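Local coordinates for transcriptional regulator (Vibrio virus VP882, PDB 7DWM), which probably regulates transcription by binding DNA, and holds the small molecule 3,5-dimethylpyrazin-2-ol in a pocket of its PAS domain, at residues A[26-31]-A[119-124]. Residues are numbered along the deposited sequence; the frame is centred on the assembly and turned at random.
With A1U (3,5-dimethylpyrazin-2-ol), chain C.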
ATOM      1  N   ASP A  26      -6.281   2.080  15.062  1.00 94.32           N
ATOM      2  CA  ASP A  26      -6.820   1.288  13.973  1.00 92.03           C
ATOM      3  C   ASP A  26      -7.826   0.264  14.489  1.00 99.91           C
ATOM      4  O   ASP A  26      -7.696  -0.238  15.609  1.00108.54           O
ATOM      5  CB  ASP A  26      -5.700   0.551  13.248  1.00 93.27           C
ATOM      6  CG  ASP A  26      -4.888   1.453  12.349  1.00 93.14           C
ATOM      7  OD1 ASP A  26      -3.934   0.947  11.720  1.00 64.38           O
ATOM      8  OD2 ASP A  26      -5.198   2.661  12.270  1.00 78.13           O
ATOM      9  N   PRO A  27      -8.846  -0.053  13.694  1.00 92.09           N
ATOM     10  CA  PRO A  27      -9.672  -1.230  13.991  1.00 87.14           C
ATOM     11  C   PRO A  27      -8.851  -2.510  13.942  1.00 91.58           C
ATOM     12  O   PRO A  27      -8.349  -2.899  12.881  1.00 95.27           O
ATOM     13  CB  PRO A  27     -10.742  -1.191  12.893  1.00 87.73           C
ATOM     14  CG  PRO A  27     -10.828   0.245  12.504  1.00 87.78           C
ATOM     15  CD  PRO A  27      -9.429   0.781  12.629  1.00 92.29           C
ATOM     16  N   TRP A  28      -8.708  -3.170  15.088  1.00102.29           N
ATOM     17  CA  TRP A  28      -7.917  -4.384  15.216  1.00 97.12           C
ATOM     18  C   TRP A  28      -8.783  -5.472  15.833  1.00102.64           C
ATOM     19  O   TRP A  28      -9.652  -5.192  16.664  1.00 97.29           O
ATOM     20  CB  TRP A  28      -6.690  -4.155  16.110  1.00101.94           C
ATOM     21  CG  TRP A  28      -5.425  -3.695  15.433  1.00 95.76           C
ATOM     22  CD1 TRP A  28      -4.900  -2.434  15.448  1.00 84.13           C
ATOM     23  CD2 TRP A  28      -4.501  -4.503  14.691  1.00 74.16           C
ATOM     24  NE1 TRP A  28      -3.719  -2.403  14.747  1.00 75.92           N
ATOM     25  CE2 TRP A  28      -3.451  -3.660  14.273  1.00 67.24           C
ATOM     26  CE3 TRP A  28      -4.468  -5.852  14.328  1.00 74.47           C
ATOM     27  CZ2 TRP A  28      -2.379  -4.125  13.515  1.00 78.28           C
ATOM     28  CZ3 TRP A  28      -3.401  -6.312  13.579  1.00 65.36           C
ATOM     29  CH2 TRP A  28      -2.372  -5.451  13.178  1.00 76.66           C
ATOM     30  N   GLY A  29      -8.546  -6.719  15.441  1.00101.98           N
ATOM     31  CA  GLY A  29      -9.274  -7.799  16.094  1.00 89.39           C
ATOM     32  C   GLY A  29      -8.836  -9.155  15.593  1.00104.05           C
ATOM     33  O   GLY A  29      -8.016  -9.267  14.680  1.00103.27           O
ATOM     34  N   ILE A  30      -9.353 -10.193  16.255  1.00104.88           N
ATOM     35  CA  ILE A  30      -9.113 -11.582  15.871  1.00110.71           C
ATOM     36  C   ILE A  30     -10.409 -12.374  16.035  1.00116.30           C
ATOM     37  O   ILE A  30     -11.194 -12.143  16.965  1.00109.56           O
ATOM     38  CB  ILE A  30      -7.937 -12.226  16.658  1.00117.21           C
ATOM     39  CG1 ILE A  30      -8.285 -12.558  18.116  1.00121.40           C
ATOM     40  CG2 ILE A  30      -6.687 -11.376  16.595  1.00113.88           C
ATOM     41  CD1 ILE A  30      -8.965 -13.898  18.304  1.00124.47           C
ATOM     42  N   LYS A  31     -10.644 -13.299  15.114  1.00 95.01           N
ATOM     43  CA  LYS A  31     -11.734 -14.254  15.265  1.00103.61           C
ATOM     44  C   LYS A  31     -11.208 -15.667  15.042  1.00116.52           C
ATOM     45  O   LYS A  31     -10.044 -15.871  14.691  1.00106.98           O
ATOM     46  CB  LYS A  31     -12.916 -13.935  14.346  1.00114.76           C
ATOM     47  CG  LYS A  31     -12.566 -13.673  12.921  1.00109.85           C
ATOM     48  CD  LYS A  31     -13.360 -12.482  12.454  1.00100.73           C
ATOM     49  CE  LYS A  31     -13.177 -12.262  10.987  1.00 89.41           C
ATOM     50  NZ  LYS A  31     -14.162 -11.303  10.448  1.00 73.26           N
ATOM     51  N   GLY A 119      -7.388 -19.162  14.074  1.00137.31           N
ATOM     52  CA  GLY A 119      -8.342 -18.297  13.416  1.00123.15           C
ATOM     53  C   GLY A 119      -7.624 -17.277  12.563  1.00119.63           C
ATOM     54  O   GLY A 119      -6.679 -17.622  11.850  1.00114.39           O
ATOM     55  N   THR A 120      -8.028 -16.015  12.649  1.00113.17           N
ATOM     56  CA  THR A 120      -7.412 -14.954  11.866  1.00107.77           C
ATOM     57  C   THR A 120      -7.340 -13.678  12.687  1.00106.54           C
ATOM     58  O   THR A 120      -8.139 -13.463  13.604  1.00101.91           O
ATOM     59  CB  THR A 120      -8.181 -14.661  10.565  1.00102.65           C
ATOM     60  OG1 THR A 120      -9.471 -14.121  10.875  1.00103.28           O
ATOM     61  CG2 THR A 120      -8.356 -15.919   9.725  1.00 99.69           C
ATOM     62  N   ILE A 121      -6.369 -12.834  12.340  1.00112.16           N
ATOM     63  CA  ILE A 121      -6.258 -11.468  12.836  1.00101.64           C
ATOM     64  C   ILE A 121      -6.586 -10.544  11.675  1.00105.87           C
ATOM     65  O   ILE A 121      -6.171 -10.796  10.537  1.00112.36           O
ATOM     66  CB  ILE A 121      -4.853 -11.148  13.394  1.00 98.18           C
ATOM     67  CG1 ILE A 121      -4.302 -12.301  14.237  1.00111.53           C
ATOM     68  CG2 ILE A 121      -4.840  -9.825  14.163  1.00105.88           C
ATOM     69  CD1 ILE A 121      -3.271 -13.121  13.513  1.00 96.52           C
ATOM     70  N   PHE A 122      -7.348  -9.490  11.950  1.00 92.53           N
ATOM     71  CA  PHE A 122      -7.690  -8.499  10.946  1.00 92.07           C
ATOM     72  C   PHE A 122      -7.273  -7.121  11.439  1.00 96.85           C
ATOM     73  O   PHE A 122      -7.469  -6.772  12.614  1.00 84.03           O
ATOM     74  CB  PHE A 122      -9.195  -8.527  10.591  1.00 98.18           C
ATOM     75  CG  PHE A 122     -10.111  -8.176  11.732  1.00 91.54           C
ATOM     76  CD1 PHE A 122     -10.733  -9.171  12.466  1.00 93.33           C
ATOM     77  CD2 PHE A 122     -10.380  -6.851  12.049  1.00 85.52           C
ATOM     78  CE1 PHE A 122     -11.579  -8.855  13.511  1.00 92.97           C
ATOM     79  CE2 PHE A 122     -11.219  -6.532  13.095  1.00 84.92           C
ATOM     80  CZ  PHE A 122     -11.826  -7.534  13.823  1.00 92.31           C
ATOM     81  N   HIS A 123      -6.664  -6.365  10.523  1.00 93.15           N
ATOM     82  CA  HIS A 123      -6.215  -4.996  10.737  1.00 88.45           C
ATOM     83  C   HIS A 123      -6.901  -4.104   9.698  1.00 80.50           C
ATOM     84  O   HIS A 123      -6.640  -4.274   8.488  1.00 68.19           O
ATOM     85  CB  HIS A 123      -4.695  -4.891  10.647  1.00 78.54           C
ATOM     86  CG  HIS A 123      -4.165  -3.504  10.850  1.00 77.71           C
ATOM     87  ND1 HIS A 123      -2.953  -3.090  10.339  1.00 54.67           N
ATOM     88  CD2 HIS A 123      -4.678  -2.440  11.512  1.00 77.46           C
ATOM     89  CE1 HIS A 123      -2.744  -1.829  10.676  1.00 72.48           C
ATOM     90  NE2 HIS A 123      -3.775  -1.411  11.387  1.00 65.75           N
ATOM     91  N   GLY A 124      -7.740  -3.219  10.140  1.00 77.19           N
ATOM     92  CA  GLY A 124      -8.442  -2.282   9.267  1.00 82.24           C
ATOM     93  C   GLY A 124      -7.744  -0.929   9.258  1.00 73.38           C
ATOM     94  O   GLY A 124      -7.414  -0.388  10.314  1.00 82.00           O
TER
HETATM   95  CAB A1U C 301     -14.765  -6.146   6.975  1.00 90.98           C
HETATM   96  CAC A1U C 301     -15.106  -5.556   8.217  1.00 90.18           C
HETATM   97  CAE A1U C 301     -14.277  -7.452   9.317  1.00 78.76           C
HETATM   98  CAF A1U C 301     -13.975  -7.963   8.036  1.00 91.86           C
HETATM   99  CAG A1U C 301     -15.743  -4.193   8.241  1.00 73.64           C
HETATM  100  CAH A1U C 301     -13.986  -8.202  10.582  1.00 87.10           C
HETATM  101  NAA A1U C 301     -14.192  -7.374   6.861  1.00 87.64           N
HETATM  102  NAD A1U C 301     -14.847  -6.234   9.373  1.00 81.19           N
HETATM  103  OAI A1U C 301     -13.380  -9.239   8.026  1.00 82.36           O
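Strands 28-32 and 119-126, the first and last strands, in sequence, of the five-stranded PAS-fold sheet, pair antiparallel in its interior. Thr120 and Lys31 exchange two backbone hydrogen bonds, and their side chains run side by side, Thr120 OG1 lying 3.7 Å from Lys31 CG. That hydroxyl is hydrogen-bonded to Asp78 OD1, while Lys31 NZ forms salt bridges to Asp78 OD2 and Asp60; from there the ammonium sends a weak hydrogen bond of 3.3 Å to OAI of the dimethylpyrazinol. On the other face of the sheet, Ile121 CG2 touches Ile30 CG2 and meets the edge of the Trp28 ring, near Phe21 of helix 7-21. Phe122, with CG in the crowded position between N and C (chi1 63°), folds back over its partner Gly29: Gly29 CA packs on one ring face, 3.7 Å from the centroid, while the ligand methyl CAH lies over the centre of the opposite face. His123, its CG anti to N (chi1 180°), forms an offset stack with the six-membered ring of Trp28, planes 6° apart and centroids 3.9 Å apart, and its NE2 donates, nearly in the ring plane, to the anti lone pair of Asp26 OD1. Gly124 N ends the pairing with a nearly straight hydrogen bond of 2.8 Å to Pro27 O.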